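Epsin-3 (PDB 3ONK) helps recruit clathrin to the Golgi network and endosomes, and binds membranes enriched in phosphatidylinositol-3,5-bisphosphate. Local coordinates at residues L31-S36 / L74-K79. Residues are numbered along the deposited sequence; the frame is centred on the assembly and turned at random.
Sequences LMDQIS and LDYLIK
Met32 lies against the ring of Tyr76 and carries much of this contact between helix 29-38 and helix 64-80 of the ENTH domain. The axes of the two segments pass 9.6 Å apart and cross at -54°. Met32 CB sits over one face of the Tyr76 ring, 3.9 Å from its centroid and offset toward the rim, a CH-pi contact. The Met32 chain bends at its last torsion, which brings Met32 CE 3.5 Å from Tyr76 CD1. The sulfur approaches the same ring obliquely, Met32 SD 4.4 Å from the Tyr76 ring centroid, as a Met-aromatic contact.

Tyr76 CB points toward helix 29-38, and CG is anti to the backbone N (chi1 -172°). Tyr76 OH gives a weak hydrogen bond to Asp33 OD1, at 3.5 Å. The carboxylate plane is turned 79° from the ring. Ser36 CB lies at the ring edge, near its plane. The ring of His80 stacks with that of Tyr76.

Beside the ring, Leu77 CD2 packs 3.4 Å from Ser36 CA and also meets Ile35 CG2, 4.0 Å away. Leu77 further touches Ile52 and Phe85, so this part of the contact runs into the helical core. An alanine at Tyr76 would probably leave Met32 CB, SD and CE without the ring they pack on, and Asp33 OD1 without its weak bond.

The chemistry is mainly apolar and aromatic. Dispersion, a CH-pi contact and one sulfur-ring contact join the two helices, while the long hydroxyl-carboxylate bond probably adds little strength.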
loop_
_atom_site.group_PDB
_atom_site.type_symbol
_atom_site.label_atom_id
_atom_site.label_comp_id
_atom_site.label_asym_id
_atom_site.label_seq_id
_atom_site.Cartn_x
_atom_site.Cartn_y
_atom_site.Cartn_z
ATOM N N LEU A 31 -7.757 -6.778 8.922
ATOM C CA LEU A 31 -6.495 -6.206 9.364
ATOM C C LEU A 31 -6.240 -4.893 8.638
ATOM O O LEU A 31 -5.747 -3.917 9.229
ATOM C CB LEU A 31 -5.343 -7.174 9.098
ATOM C CG LEU A 31 -3.939 -6.670 9.450
ATOM C CD1 LEU A 31 -3.806 -6.428 10.942
ATOM C CD2 LEU A 31 -2.899 -7.668 8.960
ATOM N N MET A 32 -6.577 -4.872 7.354
ATOM C CA MET A 32 -6.456 -3.651 6.568
ATOM C C MET A 32 -7.383 -2.549 7.124
ATOM O O MET A 32 -6.970 -1.396 7.290
ATOM C CB MET A 32 -6.754 -3.934 5.096
ATOM C CG MET A 32 -5.694 -4.748 4.381
ATOM S SD MET A 32 -5.884 -4.646 2.596
ATOM C CE MET A 32 -7.466 -5.479 2.372
ATOM N N ASP A 33 -8.625 -2.913 7.429
ATOM C CA ASP A 33 -9.559 -1.968 8.050
ATOM C C ASP A 33 -9.030 -1.426 9.384
ATOM O O ASP A 33 -9.137 -0.231 9.662
ATOM C CB ASP A 33 -10.936 -2.610 8.243
ATOM C CG ASP A 33 -12.079 -1.605 8.094
ATOM O OD1 ASP A 33 -11.858 -0.518 7.526
ATOM O OD2 ASP A 33 -13.203 -1.910 8.536
ATOM N N GLN A 34 -8.449 -2.299 10.205
ATOM C CA GLN A 34 -7.858 -1.859 11.477
ATOM C C GLN A 34 -6.810 -0.788 11.217
ATOM O O GLN A 34 -6.741 0.227 11.916
ATOM C CB GLN A 34 -7.249 -3.042 12.246
ATOM C CG GLN A 34 -8.298 -3.944 12.933
ATOM C CD GLN A 34 -7.693 -5.210 13.540
ATOM O OE1 GLN A 34 -6.783 -5.803 12.969
ATOM N NE2 GLN A 34 -8.215 -5.635 14.689
ATOM N N ILE A 35 -5.992 -1.009 10.193
ATOM C CA ILE A 35 -4.952 -0.060 9.854
ATOM C C ILE A 35 -5.560 1.240 9.312
ATOM O O ILE A 35 -5.099 2.345 9.617
ATOM C CB ILE A 35 -3.956 -0.685 8.861
ATOM C CG1 ILE A 35 -3.124 -1.769 9.573
ATOM C CG2 ILE A 35 -3.064 0.375 8.297
ATOM C CD1 ILE A 35 -2.516 -2.797 8.627
ATOM N N SER A 36 -6.605 1.095 8.507
ATOM C CA SER A 36 -7.347 2.236 8.019
ATOM C C SER A 36 -7.818 3.111 9.181
ATOM O O SER A 36 -7.721 4.332 9.117
ATOM C CB SER A 36 -8.530 1.772 7.154
ATOM O OG SER A 36 -9.241 2.877 6.652
ATOM N N LEU A 74 -1.981 -0.047 0.478
ATOM C CA LEU A 74 -2.042 1.369 0.174
ATOM C C LEU A 74 -3.257 1.650 -0.708
ATOM O O LEU A 74 -3.897 2.696 -0.596
ATOM C CB LEU A 74 -0.733 1.790 -0.503
ATOM C CG LEU A 74 -0.199 3.223 -0.511
ATOM C CD1 LEU A 74 -0.175 3.898 0.861
ATOM C CD2 LEU A 74 1.206 3.215 -1.126
ATOM N N ASP A 75 -3.599 0.697 -1.567
ATOM C CA ASP A 75 -4.815 0.831 -2.352
ATOM C C ASP A 75 -6.034 0.872 -1.430
ATOM O O ASP A 75 -6.909 1.730 -1.546
ATOM C CB ASP A 75 -4.953 -0.338 -3.330
ATOM C CG ASP A 75 -6.139 -0.170 -4.261
ATOM O OD1 ASP A 75 -6.091 0.734 -5.115
ATOM O OD2 ASP A 75 -7.133 -0.916 -4.114
ATOM N N TYR A 76 -6.088 -0.076 -0.512
ATOM C CA TYR A 76 -7.210 -0.161 0.406
ATOM C C TYR A 76 -7.330 1.134 1.211
ATOM O O TYR A 76 -8.429 1.629 1.431
ATOM C CB TYR A 76 -7.034 -1.369 1.335
ATOM C CG TYR A 76 -8.234 -1.659 2.209
ATOM C CD1 TYR A 76 -9.236 -2.535 1.788
ATOM C CD2 TYR A 76 -8.373 -1.048 3.453
ATOM C CE1 TYR A 76 -10.332 -2.803 2.597
ATOM C CE2 TYR A 76 -9.468 -1.300 4.261
ATOM C CZ TYR A 76 -10.443 -2.173 3.830
ATOM O OH TYR A 76 -11.531 -2.416 4.640
ATOM N N LEU A 77 -6.194 1.690 1.626
ATOM C CA LEU A 77 -6.192 2.850 2.514
ATOM C C LEU A 77 -6.651 4.099 1.793
ATOM O O LEU A 77 -7.309 4.962 2.368
ATOM C CB LEU A 77 -4.814 3.080 3.123
ATOM C CG LEU A 77 -4.316 2.022 4.112
ATOM C CD1 LEU A 77 -2.922 2.388 4.609
ATOM C CD2 LEU A 77 -5.280 1.850 5.288
ATOM N N ILE A 78 -6.305 4.190 0.517
ATOM C CA ILE A 78 -6.779 5.289 -0.286
ATOM C C ILE A 78 -8.297 5.230 -0.453
ATOM O O ILE A 78 -8.961 6.262 -0.507
ATOM C CB ILE A 78 -5.992 5.365 -1.601
ATOM C CG1 ILE A 78 -4.540 5.756 -1.267
ATOM C CG2 ILE A 78 -6.626 6.365 -2.553
ATOM C CD1 ILE A 78 -3.549 5.403 -2.310
ATOM N N LYS A 79 -8.852 4.023 -0.448
ATOM C CA LYS A 79 -10.302 3.845 -0.570
ATOM C C LYS A 79 -11.046 3.911 0.764
ATOM O O LYS A 79 -12.226 4.254 0.805
ATOM C CB LYS A 79 -10.621 2.519 -1.269
ATOM C CG LYS A 79 -10.224 2.491 -2.738
ATOM C CD LYS A 79 -10.188 1.068 -3.285
ATOM C CE LYS A 79 -9.549 1.034 -4.668
ATOM N NZ LYS A 79 -9.434 -0.363 -5.193
#